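Local coordinates for protein putative Zn-dependent exopeptidase (PDB 3GUX) that is probably a zinc-dependent exopeptidase of peptidase family M28, likely an aminopeptidase that removes residues from the N-termini of peptides, at residues A[30-35]-A[53-58]; A[58-63]-A[155-160]; A[212-217]-A[228-233]; A[223-228]-A[262-267]. All coordinates share one frame; numbering follows the deposited sequence.

Contact 1 of 4, residues A[30-35]-A[53-58]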
# COMPACT_ATOMS: atom_id res chain seq x y z
N TYR A 30 13.35 -5.89 1.01
CA TYR A 30 14.13 -5.98 -0.23
C TYR A 30 13.97 -7.34 -0.91
O TYR A 30 13.75 -7.41 -2.12
CB TYR A 30 15.62 -5.70 0.07
CG TYR A 30 16.51 -5.59 -1.16
CD1 TYR A 30 17.00 -6.71 -1.79
CD2 TYR A 30 16.81 -4.34 -1.70
CE1 TYR A 30 17.78 -6.58 -2.91
CE2 TYR A 30 17.61 -4.21 -2.79
CZ TYR A 30 18.09 -5.32 -3.40
OH TYR A 30 18.87 -5.20 -4.53
N GLN A 31 14.05 -8.42 -0.13
CA GLN A 31 13.87 -9.75 -0.68
C GLN A 31 12.46 -10.02 -1.24
O GLN A 31 12.32 -10.71 -2.27
CB GLN A 31 14.25 -10.81 0.36
CG GLN A 31 15.73 -10.80 0.74
CD GLN A 31 16.68 -10.85 -0.46
OE1 GLN A 31 17.74 -10.24 -0.42
NE2 GLN A 31 16.30 -11.57 -1.53
N TYR A 32 11.44 -9.47 -0.57
CA TYR A 32 10.06 -9.59 -1.08
C TYR A 32 9.94 -8.84 -2.41
O TYR A 32 9.22 -9.25 -3.28
CB TYR A 32 9.00 -9.10 -0.07
CG TYR A 32 9.04 -9.79 1.27
CD1 TYR A 32 9.24 -11.17 1.39
CD2 TYR A 32 8.82 -9.07 2.43
CE1 TYR A 32 9.27 -11.78 2.64
CE2 TYR A 32 8.84 -9.67 3.67
CZ TYR A 32 9.06 -11.02 3.76
OH TYR A 32 9.09 -11.59 4.99
N ILE A 33 10.66 -7.74 -2.55
CA ILE A 33 10.68 -7.02 -3.81
C ILE A 33 11.36 -7.87 -4.88
O ILE A 33 10.83 -8.02 -6.00
CB ILE A 33 11.33 -5.65 -3.69
CG1 ILE A 33 10.49 -4.78 -2.75
CG2 ILE A 33 11.50 -5.04 -5.12
CD1 ILE A 33 11.09 -3.49 -2.25
N GLN A 34 12.51 -8.45 -4.54
CA GLN A 34 13.27 -9.27 -5.48
C GLN A 34 12.46 -10.51 -5.94
O GLN A 34 12.50 -10.86 -7.11
CB GLN A 34 14.61 -9.65 -4.86
CG GLN A 34 15.49 -10.51 -5.77
CD GLN A 34 15.94 -9.75 -6.98
OE1 GLN A 34 16.73 -8.82 -6.87
NE2 GLN A 34 15.42 -10.13 -8.16
N VAL A 35 11.73 -11.15 -5.03
CA VAL A 35 10.91 -12.33 -5.41
C VAL A 35 9.80 -11.96 -6.39
O VAL A 35 9.46 -12.74 -7.27
CB VAL A 35 10.30 -13.03 -4.16
CG1 VAL A 35 9.30 -14.08 -4.57
CG2 VAL A 35 11.42 -13.63 -3.27
N GLY A 53 0.58 -13.33 -8.10
CA GLY A 53 -0.64 -13.22 -7.25
C GLY A 53 -0.78 -14.34 -6.23
O GLY A 53 -1.13 -14.12 -5.05
N GLU A 54 -0.45 -15.56 -6.66
CA GLU A 54 -0.47 -16.71 -5.78
C GLU A 54 0.57 -16.52 -4.67
O GLU A 54 0.28 -16.77 -3.50
CB GLU A 54 -0.23 -18.01 -6.55
CG GLU A 54 -1.33 -18.34 -7.56
CD GLU A 54 -0.96 -19.47 -8.51
OE1 GLU A 54 -0.02 -20.24 -8.18
OE2 GLU A 54 -1.61 -19.62 -9.57
N TYR A 55 1.78 -16.07 -5.04
CA TYR A 55 2.85 -15.80 -4.07
C TYR A 55 2.40 -14.81 -3.00
O TYR A 55 2.58 -15.06 -1.81
CB TYR A 55 4.13 -15.30 -4.77
CG TYR A 55 5.17 -14.70 -3.81
CD1 TYR A 55 5.97 -15.52 -3.02
CD2 TYR A 55 5.35 -13.31 -3.71
CE1 TYR A 55 6.93 -14.96 -2.14
CE2 TYR A 55 6.28 -12.76 -2.88
CZ TYR A 55 7.06 -13.59 -2.08
OH TYR A 55 7.97 -13.01 -1.25
N LEU A 56 1.79 -13.70 -3.42
CA LEU A 56 1.35 -12.65 -2.49
C LEU A 56 0.22 -13.12 -1.57
O LEU A 56 0.24 -12.85 -0.37
CB LEU A 56 0.92 -11.39 -3.26
CG LEU A 56 2.02 -10.67 -4.02
CD1 LEU A 56 1.44 -9.50 -4.78
CD2 LEU A 56 3.10 -10.21 -2.99
N ALA A 57 -0.78 -13.79 -2.14
CA ALA A 57 -1.85 -14.35 -1.32
C ALA A 57 -1.25 -15.29 -0.28
O ALA A 57 -1.59 -15.21 0.91
CB ALA A 57 -2.83 -15.11 -2.17
N GLY A 58 -0.35 -16.16 -0.73
CA GLY A 58 0.31 -17.13 0.15
C GLY A 58 1.06 -16.50 1.29
O GLY A 58 0.99 -16.96 2.46
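Val35 and Tyr55 carry this surface contact between helices 26-37 and 47-62, with Tyr32 as a smaller third party. The main interaction is CH-pi: Val35 CG1 lies over one face of the Tyr55 ring, 3.6 Å from the ring centroid and 20° off the ring normal. It is shifted toward the rim at the hydroxyl end, with CG1 3.4 Å from Tyr55 CZ. Tyr55 reaches across because CG is anti to the backbone N (chi1 167°), which extends the phenol across to helix 26-37, at about a right angle to the valine side chain. Van der Waals packing makes up the rest. Tyr55 OH sits 3.7 Å from Val35 CB and touches the second ring obliquely, 3.5 Å from Tyr32 CD1. That phenol oxygen is therefore lodged among carbon atoms of helix 26-37, and the union rests on shape rather than on polar bonds between the two segments. The next residue of helix 47-62, Leu56, packs on Val134 and Leu138 of helix 131-146 and on Ile87 of strand 81-91. Tyr32 packs on Leu138 and Arg142, so helix 131-146 touches both partners, while Ile33 meets Leu299 of helix 296-311.

Contact 2 of 4, residues A[58-63]-A[155-160]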
# COMPACT_ATOMS: atom_id res chain seq x y z
N GLY A 58 -0.35 -16.16 -0.73
CA GLY A 58 0.31 -17.13 0.15
C GLY A 58 1.06 -16.50 1.29
O GLY A 58 0.99 -16.96 2.46
N GLN A 59 1.79 -15.45 0.98
CA GLN A 59 2.55 -14.76 2.01
C GLN A 59 1.65 -14.09 3.02
O GLN A 59 1.95 -14.16 4.22
CB GLN A 59 3.50 -13.73 1.38
CG GLN A 59 4.67 -14.40 0.66
CD GLN A 59 5.56 -15.16 1.63
OE1 GLN A 59 5.77 -14.73 2.75
NE2 GLN A 59 6.08 -16.30 1.18
N LEU A 60 0.57 -13.43 2.59
CA LEU A 60 -0.35 -12.81 3.56
C LEU A 60 -1.00 -13.90 4.48
O LEU A 60 -1.21 -13.65 5.68
CB LEU A 60 -1.40 -11.91 2.91
CG LEU A 60 -0.97 -10.58 2.27
CD1 LEU A 60 -2.17 -9.96 1.58
CD2 LEU A 60 -0.36 -9.59 3.24
N GLU A 61 -1.26 -15.09 3.92
CA GLU A 61 -1.77 -16.23 4.70
C GLU A 61 -0.68 -16.71 5.68
O GLU A 61 -0.95 -16.88 6.89
CB GLU A 61 -2.22 -17.39 3.80
N LYS A 62 0.53 -16.93 5.16
CA LYS A 62 1.67 -17.35 5.99
C LYS A 62 1.89 -16.38 7.16
O LYS A 62 2.22 -16.81 8.27
CB LYS A 62 2.97 -17.47 5.15
CG LYS A 62 4.25 -17.84 5.95
CD LYS A 62 5.49 -17.93 5.07
N PHE A 63 1.69 -15.07 6.92
CA PHE A 63 1.87 -14.06 7.96
C PHE A 63 0.62 -13.75 8.83
O PHE A 63 0.56 -12.69 9.46
CB PHE A 63 2.45 -12.74 7.37
CG PHE A 63 3.79 -12.89 6.68
CD1 PHE A 63 4.74 -13.84 7.07
CD2 PHE A 63 4.15 -12.00 5.68
CE1 PHE A 63 5.95 -13.92 6.43
CE2 PHE A 63 5.38 -12.08 5.05
CZ PHE A 63 6.27 -13.03 5.42
N ILE A 155 -4.20 -4.88 4.85
CA ILE A 155 -3.21 -4.78 3.79
C ILE A 155 -3.98 -5.16 2.49
O ILE A 155 -4.50 -6.27 2.40
CB ILE A 155 -2.00 -5.69 4.07
CG1 ILE A 155 -1.23 -5.15 5.27
CG2 ILE A 155 -1.09 -5.77 2.86
CD1 ILE A 155 0.06 -5.90 5.61
N VAL A 156 -4.10 -4.23 1.55
CA VAL A 156 -4.79 -4.51 0.29
C VAL A 156 -3.87 -4.26 -0.91
O VAL A 156 -3.30 -3.18 -1.05
CB VAL A 156 -6.02 -3.62 0.14
CG1 VAL A 156 -6.73 -3.91 -1.19
CG2 VAL A 156 -6.94 -3.83 1.30
N PHE A 157 -3.68 -5.30 -1.73
CA PHE A 157 -2.92 -5.16 -2.95
C PHE A 157 -3.92 -5.06 -4.10
O PHE A 157 -4.66 -6.01 -4.41
CB PHE A 157 -1.96 -6.32 -3.18
CG PHE A 157 -1.04 -6.62 -2.01
CD1 PHE A 157 -0.38 -5.61 -1.32
CD2 PHE A 157 -0.76 -7.94 -1.68
CE1 PHE A 157 0.50 -5.91 -0.27
CE2 PHE A 157 0.11 -8.25 -0.61
CZ PHE A 157 0.74 -7.23 0.09
N PHE A 158 -3.94 -3.88 -4.73
CA PHE A 158 -4.79 -3.60 -5.86
C PHE A 158 -4.19 -4.09 -7.15
O PHE A 158 -3.00 -3.92 -7.37
CB PHE A 158 -5.01 -2.09 -6.03
CG PHE A 158 -5.72 -1.44 -4.89
CD1 PHE A 158 -6.96 -1.90 -4.50
CD2 PHE A 158 -5.17 -0.35 -4.25
CE1 PHE A 158 -7.64 -1.29 -3.48
CE2 PHE A 158 -5.83 0.25 -3.21
CZ PHE A 158 -7.07 -0.22 -2.82
N ASP A 159 -5.01 -4.69 -8.00
CA ASP A 159 -4.59 -5.13 -9.31
C ASP A 159 -5.03 -4.11 -10.37
O ASP A 159 -5.69 -3.13 -10.05
CB ASP A 159 -5.23 -6.50 -9.58
CG ASP A 159 -4.54 -7.30 -10.66
OD1 ASP A 159 -3.51 -6.87 -11.24
OD2 ASP A 159 -5.05 -8.42 -10.92
N SER A 160 -4.57 -4.30 -11.60
CA SER A 160 -5.05 -3.55 -12.77
C SER A 160 -4.97 -2.04 -12.66
O SER A 160 -5.85 -1.28 -13.04
CB SER A 160 -6.48 -4.01 -13.07
OG SER A 160 -6.46 -5.43 -13.22
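Leu60 points from helix 47-62 at Ile155 and Phe157 on strand 152-158, a helix-on-sheet contact in the core of the alpha/beta fold of this M28-family exopeptidase, whose mixed sheet is flanked by helices. The leucine and phenylalanine side chains approach from opposite directions, the leucine's CD1 and CG both meeting the CE2 corner of the phenylalanine. Leu60 CD1 comes to 3.6 Å from Phe157 CE2, arriving obliquely to the ring, and Leu60 CG stands 3.9 Å from the same ring carbon. The second branch of the leucine serves the other neighbour: CD2 lies 3.9 Å from Ile155 CG2 and also brushes Phe157 CZ. The fork of Leu60 thus spans two residues spaced two apart on the strand, CD1 on Phe157 and CD2 between Ile155 and the Phe157 ring; their side chains emerge on the same side of the sheet, while Val156 between them turns to the other. With chi1 at -52°, Phe157 CG sits beside its backbone N, and the ring leans back along the strand toward Ile155, where the leucine can reach both. All three residues are buried and the contact is wholly apolar. Helix 131-146 adds Ala141 against Ile155 and Val134 against Phe157, and Ile87 of the adjoining strand 81-91 also packs on Leu60. Past the end of the strand the chain turns polar: Asp159 bonds His49 NE2 through OD1 and Arg85 N through OD2, and the weak bond from Ser160 N to Asp159 OD1 measures 2.8 Å with an N-H...O angle of 138°.

Contact 3 of 4, residues A[212-217]-A[228-233]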
# COMPACT_ATOMS: atom_id res chain seq x y z
N PHE A 212 9.47 11.95 -0.79
CA PHE A 212 8.03 11.88 -0.71
C PHE A 212 7.52 13.25 -0.27
O PHE A 212 7.74 13.69 0.85
CB PHE A 212 7.61 10.77 0.25
CG PHE A 212 8.37 9.49 0.01
CD1 PHE A 212 8.18 8.79 -1.17
CD2 PHE A 212 9.30 9.03 0.94
CE1 PHE A 212 8.91 7.63 -1.44
CE2 PHE A 212 10.04 7.88 0.69
CZ PHE A 212 9.84 7.18 -0.49
N TYR A 213 6.92 13.95 -1.22
CA TYR A 213 6.38 15.27 -0.99
C TYR A 213 4.92 15.15 -0.58
O TYR A 213 4.32 14.06 -0.73
CB TYR A 213 6.53 16.12 -2.27
CG TYR A 213 7.89 16.76 -2.42
CD1 TYR A 213 9.00 15.99 -2.67
CD2 TYR A 213 8.05 18.14 -2.32
CE1 TYR A 213 10.24 16.56 -2.81
CE2 TYR A 213 9.29 18.72 -2.46
CZ TYR A 213 10.38 17.91 -2.71
OH TYR A 213 11.64 18.43 -2.84
N TYR A 214 4.34 16.25 -0.07
CA TYR A 214 2.91 16.26 0.19
C TYR A 214 2.27 16.16 -1.18
O TYR A 214 2.41 17.07 -2.00
CB TYR A 214 2.41 17.52 0.88
CG TYR A 214 2.85 17.75 2.31
CD1 TYR A 214 2.95 16.70 3.22
CD2 TYR A 214 3.04 19.03 2.77
CE1 TYR A 214 3.33 16.93 4.53
CE2 TYR A 214 3.39 19.27 4.07
CZ TYR A 214 3.54 18.22 4.95
OH TYR A 214 3.88 18.49 6.24
N GLU A 215 1.65 15.01 -1.45
CA GLU A 215 0.99 14.78 -2.73
C GLU A 215 -0.30 15.58 -2.77
O GLU A 215 -1.04 15.64 -1.75
CB GLU A 215 0.77 13.28 -2.94
CG GLU A 215 0.18 12.90 -4.30
CD GLU A 215 -1.33 13.06 -4.34
OE1 GLU A 215 -2.00 12.76 -3.34
OE2 GLU A 215 -1.86 13.47 -5.39
N GLY A 216 -0.57 16.19 -3.93
CA GLY A 216 -1.69 17.12 -4.09
C GLY A 216 -3.07 16.67 -3.62
O GLY A 216 -3.72 17.39 -2.86
N TYR A 217 -3.54 15.52 -4.11
CA TYR A 217 -4.86 15.01 -3.72
C TYR A 217 -4.90 14.69 -2.22
O TYR A 217 -5.83 15.12 -1.50
CB TYR A 217 -5.29 13.83 -4.59
CG TYR A 217 -6.73 13.42 -4.36
CD1 TYR A 217 -7.76 13.99 -5.10
CD2 TYR A 217 -7.05 12.48 -3.40
CE1 TYR A 217 -9.10 13.63 -4.87
CE2 TYR A 217 -8.36 12.10 -3.16
CZ TYR A 217 -9.38 12.66 -3.90
OH TYR A 217 -10.66 12.26 -3.62
N LYS A 228 0.66 14.08 9.84
CA LYS A 228 0.98 13.18 10.95
C LYS A 228 2.11 12.23 10.58
O LYS A 228 3.04 12.01 11.35
CB LYS A 228 -0.26 12.37 11.31
CG LYS A 228 -0.15 11.48 12.54
CD LYS A 228 -1.23 10.42 12.58
CE LYS A 228 -2.63 10.99 12.62
NZ LYS A 228 -3.64 9.92 12.79
N ILE A 229 1.97 11.63 9.40
CA ILE A 229 2.93 10.70 8.86
C ILE A 229 4.28 11.39 8.61
O ILE A 229 5.34 10.88 8.99
CB ILE A 229 2.36 10.04 7.56
CG1 ILE A 229 1.15 9.13 7.90
CG2 ILE A 229 3.44 9.26 6.83
CD1 ILE A 229 0.22 8.73 6.67
N TRP A 230 4.25 12.58 8.02
CA TRP A 230 5.48 13.32 7.74
C TRP A 230 6.14 13.78 9.04
O TRP A 230 7.36 13.79 9.14
CB TRP A 230 5.24 14.51 6.81
CG TRP A 230 5.41 14.23 5.33
CD1 TRP A 230 6.26 14.89 4.48
CD2 TRP A 230 4.73 13.25 4.53
NE1 TRP A 230 6.13 14.40 3.21
CE2 TRP A 230 5.21 13.39 3.21
CE3 TRP A 230 3.78 12.26 4.80
CZ2 TRP A 230 4.78 12.56 2.17
CZ3 TRP A 230 3.34 11.46 3.77
CH2 TRP A 230 3.83 11.62 2.47
N LYS A 231 5.31 14.11 10.04
CA LYS A 231 5.76 14.45 11.39
C LYS A 231 6.56 13.32 12.00
O LYS A 231 7.65 13.53 12.50
CB LYS A 231 4.56 14.77 12.33
CG LYS A 231 4.90 15.23 13.73
CD LYS A 231 3.62 15.49 14.59
CE LYS A 231 3.99 15.73 16.07
NZ LYS A 231 2.81 15.65 16.96
N LYS A 232 6.01 12.11 11.92
CA LYS A 232 6.68 10.95 12.51
C LYS A 232 8.00 10.65 11.83
O LYS A 232 8.98 10.33 12.50
CB LYS A 232 5.77 9.72 12.48
CG LYS A 232 6.38 8.46 13.15
CD LYS A 232 6.63 8.60 14.63
CE LYS A 232 5.37 8.64 15.46
NZ LYS A 232 5.77 8.66 16.90
N ALA A 233 8.02 10.77 10.53
CA ALA A 233 9.22 10.52 9.75
C ALA A 233 10.36 11.42 10.23
O ALA A 233 11.49 10.96 10.45
CB ALA A 233 8.93 10.73 8.29
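The short, weakly bonded strand 212-214 and helix 228-233 run at 138° to each other, their axes 10.4 Å apart, and Trp230 bridges them, a helix-on-strand packing at the periphery of the alpha/beta fold of this M28-family protein. The indole meets the strand in two ways. At its edge, NE1 donates to Phe212 O at 2.9 Å; the bond is bent, the nitrogen lies above the carbonyl plane, and the same NE1 also makes a weak bond to Val243 O. Further round the rim, Trp230 CZ2 comes within 3.3 Å of Tyr213 O and 3.9 Å of Phe212 CB. With CG of Tyr214 beside its backbone N, the CE1-CD1 side of that ring reaches over one face of the indole, the planes inclined at 45° and the side chains sliding past each other in opposite directions. Tyr214 CE1 makes the nearest approach, 3.5 Å from Trp230 CG. A leucine in place of Trp230 would probably leave Phe212 O without this donor and a gap beside Tyr214 CE1. Phe242 meets the indole edge-to-face, and Val266 of strand 265-269 packs against it from the central sheet. Beyond the strand, Glu215 braces the turn into helix 218-221: OE1 bonds Ser218 N and His254 NE2, and OE2 bonds Thr250 N and, as a cap, Tyr217 N. This last nitrogen reaches OE2 at 2.9 Å from above the carboxylate plane, with an N-H...O angle of 157°.

Contact 4 of 4, residues A[223-228]-A[262-267]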
# COMPACT_ATOMS: atom_id res chain seq x y z
N ARG A 223 -5.07 16.01 4.84
CA ARG A 223 -3.93 16.78 5.38
C ARG A 223 -3.50 16.31 6.74
O ARG A 223 -2.35 16.03 6.95
CB ARG A 223 -4.19 18.27 5.55
CG ARG A 223 -4.32 19.00 4.30
CD ARG A 223 -4.26 20.53 4.44
NE ARG A 223 -2.90 20.98 4.77
CZ ARG A 223 -1.87 21.05 3.92
NH1 ARG A 223 -2.00 20.69 2.64
NH2 ARG A 223 -0.68 21.48 4.34
N SER A 224 -4.46 16.26 7.65
CA SER A 224 -4.26 15.85 9.02
C SER A 224 -3.45 14.55 9.09
O SER A 224 -2.38 14.48 9.69
CB SER A 224 -5.64 15.69 9.69
OG SER A 224 -5.52 15.02 10.91
N GLU A 225 -3.92 13.57 8.34
CA GLU A 225 -3.27 12.25 8.30
C GLU A 225 -1.90 12.33 7.64
O GLU A 225 -0.93 11.79 8.14
CB GLU A 225 -4.17 11.25 7.60
CG GLU A 225 -5.56 11.09 8.22
CD GLU A 225 -6.58 12.16 7.80
OE1 GLU A 225 -6.22 13.09 7.03
OE2 GLU A 225 -7.74 12.07 8.26
N MSE A 226 -1.81 13.04 6.53
CA MSE A 226 -0.52 13.18 5.85
C MSE A 226 0.52 13.90 6.73
O MSE A 226 1.66 13.42 6.91
CB MSE A 226 -0.77 13.95 4.57
CG MSE A 226 0.39 14.12 3.65
SE MSE A 226 -0.13 15.42 2.33
CE MSE A 226 -0.42 17.00 3.48
N LYS A 227 0.12 15.04 7.32
CA LYS A 227 1.02 15.81 8.17
C LYS A 227 1.52 14.98 9.35
O LYS A 227 2.67 15.16 9.80
CB LYS A 227 0.32 17.11 8.64
N LYS A 228 0.66 14.08 9.84
CA LYS A 228 0.98 13.18 10.95
C LYS A 228 2.11 12.23 10.58
O LYS A 228 3.04 12.01 11.35
CB LYS A 228 -0.26 12.37 11.31
CG LYS A 228 -0.15 11.48 12.54
CD LYS A 228 -1.23 10.42 12.58
CE LYS A 228 -2.63 10.99 12.62
NZ LYS A 228 -3.64 9.92 12.79
N ARG A 262 -14.95 6.12 0.71
CA ARG A 262 -14.75 7.29 1.61
C ARG A 262 -13.92 7.37 2.84
O ARG A 262 -14.38 7.78 3.94
CB ARG A 262 -15.84 8.39 1.62
CG ARG A 262 -17.23 8.02 1.93
CD ARG A 262 -17.85 7.35 0.74
N ILE A 263 -12.67 7.01 2.63
CA ILE A 263 -11.65 6.93 3.62
C ILE A 263 -10.60 7.93 3.18
O ILE A 263 -10.07 7.77 2.07
CB ILE A 263 -11.07 5.51 3.57
CG1 ILE A 263 -12.17 4.50 3.93
CG2 ILE A 263 -9.82 5.38 4.48
CD1 ILE A 263 -11.77 3.07 3.78
N PRO A 264 -10.29 8.97 4.00
CA PRO A 264 -9.17 9.79 3.53
C PRO A 264 -7.94 8.88 3.35
O PRO A 264 -7.68 8.01 4.18
CB PRO A 264 -8.94 10.77 4.66
CG PRO A 264 -9.54 10.09 5.86
CD PRO A 264 -10.75 9.42 5.32
N CYS A 265 -7.21 9.08 2.28
CA CYS A 265 -6.13 8.19 1.98
C CYS A 265 -4.93 8.95 1.48
O CYS A 265 -5.03 9.72 0.52
CB CYS A 265 -6.60 7.20 0.92
SG CYS A 265 -5.48 5.87 0.69
N VAL A 266 -3.79 8.69 2.12
CA VAL A 266 -2.54 9.39 1.85
C VAL A 266 -1.67 8.60 0.90
O VAL A 266 -1.36 7.44 1.16
CB VAL A 266 -1.74 9.66 3.19
CG1 VAL A 266 -0.48 10.41 2.92
CG2 VAL A 266 -2.58 10.45 4.21
N ASP A 267 -1.25 9.22 -0.19
CA ASP A 267 -0.31 8.60 -1.11
C ASP A 267 1.14 8.97 -0.74
O ASP A 267 1.49 10.17 -0.72
CB ASP A 267 -0.65 9.02 -2.55
CG ASP A 267 0.02 8.15 -3.60
OD1 ASP A 267 0.71 7.13 -3.27
OD2 ASP A 267 -0.14 8.49 -4.80
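Val266 holds CG1 anti to its backbone N (chi1 -178°) and CG2 beside it, which spreads both methyls against the start of helix 223-236, while Glu225 bends at chi2 (81°) and swings its carboxylate over to Pro264. CG1 of Val266 rests 3.9 Å from CG of Met226, a selenomethionine, and the two side chains cross at about a right angle. CG2 presses on the helix backbone itself, 3.6 Å from Met226 N, and also lies 3.8 Å from Glu225 CB. Such close seating brings the CA atoms of Met226 and Val266 to 5.9 Å. The carboxylate touches carbon only across this contact: Glu225 OE2 is 3.6 Å from Pro264 CG, approaching the pyrrolidine ring crosswise. A glycine in place of Glu225 would probably strip Pro264 of this cover and leave Val266 CG2 with less to pack on. Around the pair, Ala222 just before the helix touches both Pro264 and Val266, and Tyr198 of strand 198-203 packs on Glu225. Strand 265-269 is one of the two edge strands of the sheet, its Val266 bonded through the backbone to Gly199 and Leu201; helix 223-236 covers one side of it, while Cys265 turns the other way to His254 and Val257 of helix 253-260.

How the contacts relate
The four contacts form two pairs on opposite sides of the chain's centre. Contacts 1 and 2 have centres about 9 Å apart, share helix 47-62 and Gly58, and touch where Leu56 CD1 lies 4.1 Å from Phe157 CD2. They close, in that order, before the crossed pair 3 and 4 opens. Contacts 3 and 4, centres about 8 Å apart, share helix 223-236 and Lys228; Trp230 CZ3 stands 4.0 Å from Val266 CG1. Between the pairs the centres are 22 to 27 Å apart. Contacts 2 and 4 seat helices 47-62 and 223-236 on the mixed sheet, at strand 152-158 and edge strand 265-269, while contacts 1 and 3 tie a further helix and a short strand to those helices.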